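Local atomic coordinates of (S)-ureidoglycine aminohydrolase cupin domain-containing protein (Pseudomonas syringae pv. tomato, PDB entry 3MYX), a protein that is of uncharacterised function but belongs to the Cupin_3 (DUF861) family and carries a name recalling (S)-ureidoglycine aminohydrolase, an activity not established for it. Residues A[7-12]-A[205-210]; A[150-155]-A[172-177]. All blocks are in the same frame, centred on the assembly; numbering follows the deposited sequence. Where two conformers were deposited one is given.

Contact 1 of 2, residues A[7-12]-A[205-210]; sequences VLLLAR and SSLTVN
L9 and L207 meet through their methyl ends where two antiparallel β-sheets of the C-terminal cupin barrel face each other. The strands, 7-11 and 206-209, belong to different sheets; their axes come within 9.1 Å and run 37° apart, so side chains rather than backbone bonds bridge the gap. L207 reaches across with CG anti to its backbone N, chi1 -179°, and its two methyls straddle the contact: CD2 lies 3.8 Å from CG1 of V7, while CD1 is 3.9 Å from NH2 of R12. Between these, CD2 of L9 sits close to both L207 methyls and 4.2 Å from CG2 of V209. Both leucines were deposited in two conformers, so the fine fit here belongs to one pairing. In it, CG of L9 also lies over the centre of one face of the R12 guanidinium.

Beyond this apolar patch R12, its chain bent at chi2, closes the end of the contact. NH1 gives T208 O a hydrogen bond of 2.7 Å; the oxygen lies almost in the guanidinium plane, and the C=O...N angle of 165° makes the approach nearly head-on. One water adds a second link, accepting from R12 NH2 at 3.0 Å and from the backbone N of T208 at 3.0 Å. Strand 7-11 is itself held edgewise by 214-217, where L10 and A11 both face T214 in a classic β-bulge. D213 positions the guanidinium from outside, forming a salt bridge with R12 NH1 through OD2, the same oxygen that accepts from N of N210.

Contact 2 of 2, residues A[150-155]-A[172-177]; sequences PLPQCR and WDSTPY
D173 carries its CG between the backbone N and the carbonyl carbon, chi1 77°, and R155 bends at chi3, -73°, swinging NE back toward it; directly paired across the strands, the two side chains start on the same face, and these torsions turn their polar ends together. The guanidinium grips the carboxylate side-on: NE donates to D173 OD1 at 3.0 Å, on the syn lone pair, and NH2 to OD2 at 2.8 Å, completing a salt bridge with the two planes 35° apart. OD2 is also bonded by the hydroxyl of Y230, so two groups hold that oxygen, which would be expected to favour the charged form of the acid.

In the backbone, R155 and D173 form an antiparallel hydrogen-bonded pair, followed by C154 and S174 as a non-hydrogen-bonded one. This is the open end of the β-hairpin 154-161/168-174 in the seven-stranded cupin sheet. On the face with C154 and S174, SG of C154 lies obliquely beside the W172 indole, 4.2 Å from W172 CZ2.

Past the paired strands T175 takes over: its OG1 accepts from Q153 N at 2.9 Å, while its own N donates to Q153 O at 3.1 Å. Next, CG of P152 lies 3.6 Å from CD1 of Y177, whose ring stacks with W225. A water donates to P150 O and, at 2.8 Å, to P176 O.

Overall arrangement
From the N terminus the chain lays down strand 7-11 at once, then runs through the strands of the N-terminal, cupin-like half before strand 137-139 brings it back to the sheet on which it started. Contact 2 closes a short loop, the hairpin 154-161/168-174. Only later, at 205-210, does contact 1 close its far longer one, with contact 2 nested inside. Strands 7-11 and 137-139 edge the same seven-stranded sheet, which both contacts reach: contact 2 pairs neighbours within it, whereas contact 1 ties it to the facing sheet containing 206-209. Their centres lie 20 Å apart and they do not touch.

Contact 1 of 2, residues A[7-12]-A[205-210]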
loop_
_atom_site.group_PDB
_atom_site.type_symbol
_atom_site.label_atom_id
_atom_site.label_comp_id
_atom_site.label_asym_id
_atom_site.label_seq_id
_atom_site.Cartn_x
_atom_site.Cartn_y
_atom_site.Cartn_z
ATOM N N VAL A 7 0.208 -8.718 10.499
ATOM C CA VAL A 7 0.939 -7.550 10.052
ATOM C C VAL A 7 2.190 -8.055 9.349
ATOM O O VAL A 7 2.956 -8.860 9.914
ATOM C CB VAL A 7 1.309 -6.644 11.255
ATOM C CG1 VAL A 7 2.171 -5.478 10.817
ATOM C CG2 VAL A 7 0.044 -6.179 11.993
ATOM N N LEU A 8 2.386 -7.599 8.117
ATOM C CA LEU A 8 3.453 -8.084 7.247
ATOM C C LEU A 8 4.299 -6.956 6.702
ATOM O O LEU A 8 3.802 -6.102 5.975
ATOM C CB LEU A 8 2.853 -8.867 6.077
ATOM C CG LEU A 8 2.011 -10.083 6.482
ATOM C CD1 LEU A 8 1.219 -10.631 5.317
ATOM C CD2 LEU A 8 2.916 -11.166 7.118
ATOM N N LEU A 9 5.573 -6.959 7.060
ATOM C CA LEU A 9 6.528 -6.012 6.486
ATOM C C LEU A 9 6.797 -6.469 5.044
ATOM O O LEU A 9 7.235 -7.601 4.818
ATOM C CB LEU A 9 7.819 -5.942 7.325
ATOM C CG LEU A 9 8.614 -4.625 7.385
ATOM C CD1 LEU A 9 8.881 -4.062 6.014
ATOM C CD2 LEU A 9 7.936 -3.560 8.251
ATOM N N LEU A 10 6.506 -5.608 4.069
ATOM C CA LEU A 10 6.677 -5.961 2.654
ATOM C C LEU A 10 8.075 -5.609 2.143
ATOM O O LEU A 10 8.677 -6.384 1.405
ATOM C CB LEU A 10 5.614 -5.281 1.777
ATOM C CG LEU A 10 4.153 -5.583 2.127
ATOM C CD1 LEU A 10 3.247 -4.950 1.076
ATOM C CD2 LEU A 10 3.889 -7.102 2.230
ATOM N N ALA A 11 8.576 -4.428 2.501
ATOM C CA ALA A 11 9.902 -4.022 2.087
ATOM C C ALA A 11 10.453 -2.975 3.031
ATOM O O ALA A 11 9.726 -2.103 3.495
ATOM C CB ALA A 11 9.878 -3.476 0.653
ATOM N N ARG A 12 11.753 -3.076 3.290
ATOM C CA ARG A 12 12.485 -2.079 4.044
ATOM C C ARG A 12 13.059 -1.035 3.096
ATOM O O ARG A 12 13.371 -1.337 1.935
ATOM C CB ARG A 12 13.657 -2.719 4.778
ATOM C CG ARG A 12 13.293 -3.671 5.888
ATOM C CD ARG A 12 12.730 -2.935 7.049
ATOM N NE ARG A 12 12.609 -3.789 8.224
ATOM C CZ ARG A 12 12.014 -3.434 9.355
ATOM N NH1 ARG A 12 11.469 -2.230 9.492
ATOM N NH2 ARG A 12 11.952 -4.291 10.355
ATOM N N SER A 205 5.101 -10.050 19.612
ATOM C CA SER A 205 6.339 -9.499 19.035
ATOM C C SER A 205 6.121 -8.046 18.597
ATOM O O SER A 205 5.012 -7.551 18.648
ATOM C CB SER A 205 6.756 -10.318 17.806
ATOM O OG SER A 205 5.783 -10.207 16.777
ATOM N N SER A 206 7.182 -7.388 18.141
ATOM C CA SER A 206 7.105 -5.974 17.756
ATOM C C SER A 206 7.730 -5.712 16.387
ATOM O O SER A 206 8.806 -6.231 16.079
ATOM C CB SER A 206 7.844 -5.155 18.807
ATOM O OG SER A 206 7.538 -3.789 18.717
ATOM N N LEU A 207 7.070 -4.896 15.567
ATOM C CA LEU A 207 7.612 -4.479 14.293
ATOM C C LEU A 207 7.806 -2.969 14.309
ATOM O O LEU A 207 6.836 -2.228 14.485
ATOM C CB LEU A 207 6.639 -4.849 13.178
ATOM C CG LEU A 207 7.089 -4.501 11.771
ATOM C CD1 LEU A 207 8.295 -5.386 11.356
ATOM C CD2 LEU A 207 5.912 -4.677 10.815
ATOM N N THR A 208 9.038 -2.515 14.121
ATOM C CA THR A 208 9.326 -1.108 13.924
ATOM C C THR A 208 9.273 -0.821 12.435
ATOM O O THR A 208 10.023 -1.413 11.655
ATOM C CB THR A 208 10.689 -0.726 14.474
ATOM O OG1 THR A 208 10.694 -0.985 15.881
ATOM C CG2 THR A 208 10.957 0.751 14.236
ATOM N N VAL A 209 8.348 0.049 12.052
ATOM C CA VAL A 209 8.194 0.475 10.672
ATOM C C VAL A 209 8.877 1.824 10.568
ATOM O O VAL A 209 8.469 2.796 11.197
ATOM C CB VAL A 209 6.703 0.555 10.260
ATOM C CG1 VAL A 209 6.590 0.849 8.753
ATOM C CG2 VAL A 209 5.976 -0.749 10.667
ATOM N N ASN A 210 9.956 1.847 9.810
ATOM C CA ASN A 210 10.772 3.032 9.650
ATOM C C ASN A 210 10.433 3.801 8.393
ATOM O O ASN A 210 9.705 3.329 7.518
ATOM C CB ASN A 210 12.252 2.636 9.634
ATOM C CG ASN A 210 12.698 2.031 10.942
ATOM O OD1 ASN A 210 12.685 2.702 11.965
ATOM N ND2 ASN A 210 13.104 0.761 10.916
HETATM O O HOH W 1 11.381 -4.205 13.325
#

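Contact 2 of 2, residues A[150-155]-A[172-177]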
loop_
_atom_site.group_PDB
_atom_site.type_symbol
_atom_site.label_atom_id
_atom_site.label_comp_id
_atom_site.label_asym_id
_atom_site.label_seq_id
_atom_site.Cartn_x
_atom_site.Cartn_y
_atom_site.Cartn_z
ATOM N N PRO A 150 -3.323 10.976 24.771
ATOM C CA PRO A 150 -4.335 11.904 24.272
ATOM C C PRO A 150 -4.594 11.691 22.774
ATOM O O PRO A 150 -3.756 11.130 22.044
ATOM C CB PRO A 150 -3.706 13.271 24.522
ATOM C CG PRO A 150 -2.766 13.041 25.680
ATOM C CD PRO A 150 -2.192 11.683 25.385
ATOM N N LEU A 151 -5.751 12.136 22.315
ATOM C CA LEU A 151 -6.083 12.009 20.905
ATOM C C LEU A 151 -5.134 12.855 20.052
ATOM O O LEU A 151 -4.802 13.979 20.412
ATOM C CB LEU A 151 -7.530 12.419 20.626
ATOM C CG LEU A 151 -8.593 11.424 21.089
ATOM C CD1 LEU A 151 -9.917 12.148 21.384
ATOM C CD2 LEU A 151 -8.784 10.327 20.091
ATOM N N PRO A 152 -4.697 12.315 18.911
ATOM C CA PRO A 152 -3.844 13.059 17.991
ATOM C C PRO A 152 -4.653 13.992 17.093
ATOM O O PRO A 152 -5.889 13.950 17.075
ATOM C CB PRO A 152 -3.239 11.944 17.124
ATOM C CG PRO A 152 -4.347 10.917 17.074
ATOM C CD PRO A 152 -4.975 10.954 18.420
ATOM N N GLN A 153 -3.938 14.832 16.354
ATOM C CA GLN A 153 -4.475 15.535 15.184
ATOM C C GLN A 153 -3.996 14.825 13.939
ATOM O O GLN A 153 -2.787 14.683 13.730
ATOM C CB GLN A 153 -4.003 16.991 15.184
ATOM C CG GLN A 153 -4.420 17.727 16.447
ATOM C CD GLN A 153 -4.155 19.206 16.347
ATOM O OE1 GLN A 153 -3.021 19.658 16.506
ATOM N NE2 GLN A 153 -5.198 19.971 16.094
ATOM N N CYS A 154 -4.944 14.344 13.152
ATOM C CA CYS A 154 -4.677 13.591 11.936
ATOM C C CYS A 154 -5.182 14.394 10.740
ATOM O O CYS A 154 -6.152 15.145 10.848
ATOM C CB CYS A 154 -5.387 12.238 11.923
ATOM S SG CYS A 154 -5.108 11.227 13.390
ATOM N N ARG A 155 -4.509 14.233 9.605
ATOM C CA ARG A 155 -4.948 14.821 8.340
ATOM C C ARG A 155 -4.812 13.786 7.238
ATOM O O ARG A 155 -3.961 12.903 7.311
ATOM C CB ARG A 155 -4.141 16.067 7.973
ATOM C CG ARG A 155 -4.139 17.184 9.019
ATOM C CD ARG A 155 -3.324 18.351 8.574
ATOM N NE ARG A 155 -1.899 18.056 8.632
ATOM C CZ ARG A 155 -0.944 18.966 8.823
ATOM N NH1 ARG A 155 -1.229 20.265 8.925
ATOM N NH2 ARG A 155 0.314 18.582 8.928
ATOM N N TRP A 172 -1.578 10.582 4.436
ATOM C CA TRP A 172 -2.085 10.856 5.788
ATOM C C TRP A 172 -0.949 11.307 6.659
ATOM O O TRP A 172 0.196 10.871 6.466
ATOM C CB TRP A 172 -2.653 9.578 6.366
ATOM C CG TRP A 172 -3.103 9.483 7.804
ATOM C CD1 TRP A 172 -4.360 9.633 8.253
ATOM C CD2 TRP A 172 -2.324 9.052 8.927
ATOM N NE1 TRP A 172 -4.428 9.350 9.598
ATOM C CE2 TRP A 172 -3.187 8.961 10.023
ATOM C CE3 TRP A 172 -0.981 8.710 9.104
ATOM C CZ2 TRP A 172 -2.758 8.531 11.272
ATOM C CZ3 TRP A 172 -0.560 8.286 10.342
ATOM C CH2 TRP A 172 -1.451 8.182 11.403
ATOM N N ASP A 173 -1.241 12.159 7.635
ATOM C CA ASP A 173 -0.265 12.438 8.672
ATOM C C ASP A 173 -0.907 12.554 10.035
ATOM O O ASP A 173 -2.125 12.636 10.163
ATOM C CB ASP A 173 0.690 13.606 8.319
ATOM C CG ASP A 173 0.098 15.021 8.461
ATOM O OD1 ASP A 173 -1.014 15.250 8.998
ATOM O OD2 ASP A 173 0.812 15.952 7.982
ATOM N N SER A 174 -0.069 12.502 11.055
ATOM C CA SER A 174 -0.561 12.525 12.417
ATOM C C SER A 174 0.518 12.957 13.380
ATOM O O SER A 174 1.684 12.610 13.225
ATOM C CB SER A 174 -1.035 11.128 12.843
ATOM O OG SER A 174 -1.687 11.157 14.098
ATOM N N THR A 175 0.079 13.649 14.413
ATOM C CA THR A 175 0.873 13.886 15.607
ATOM C C THR A 175 0.963 12.544 16.377
ATOM O O THR A 175 0.303 11.557 16.026
ATOM C CB THR A 175 0.235 15.023 16.422
ATOM O OG1 THR A 175 -1.072 14.646 16.855
ATOM C CG2 THR A 175 0.138 16.322 15.608
ATOM N N PRO A 176 1.819 12.474 17.413
ATOM C CA PRO A 176 2.065 11.192 18.080
ATOM C C PRO A 176 0.846 10.655 18.803
ATOM O O PRO A 176 0.048 11.413 19.349
ATOM C CB PRO A 176 3.133 11.535 19.130
ATOM C CG PRO A 176 3.698 12.812 18.731
ATOM C CD PRO A 176 2.689 13.547 17.931
ATOM N N TYR A 177 0.708 9.340 18.822
ATOM C CA TYR A 177 -0.307 8.705 19.656
ATOM C C TYR A 177 -0.033 7.253 19.925
ATOM O O TYR A 177 0.805 6.611 19.260
ATOM C CB TYR A 177 -1.710 8.860 19.074
ATOM C CG TYR A 177 -1.997 8.112 17.786
ATOM C CD1 TYR A 177 -1.653 8.643 16.552
ATOM C CD2 TYR A 177 -2.642 6.886 17.805
ATOM C CE1 TYR A 177 -1.959 7.992 15.370
ATOM C CE2 TYR A 177 -2.964 6.226 16.640
ATOM C CZ TYR A 177 -2.625 6.785 15.418
ATOM O OH TYR A 177 -2.918 6.155 14.234
HETATM O O HOH W 2 -0.695 11.842 22.022
#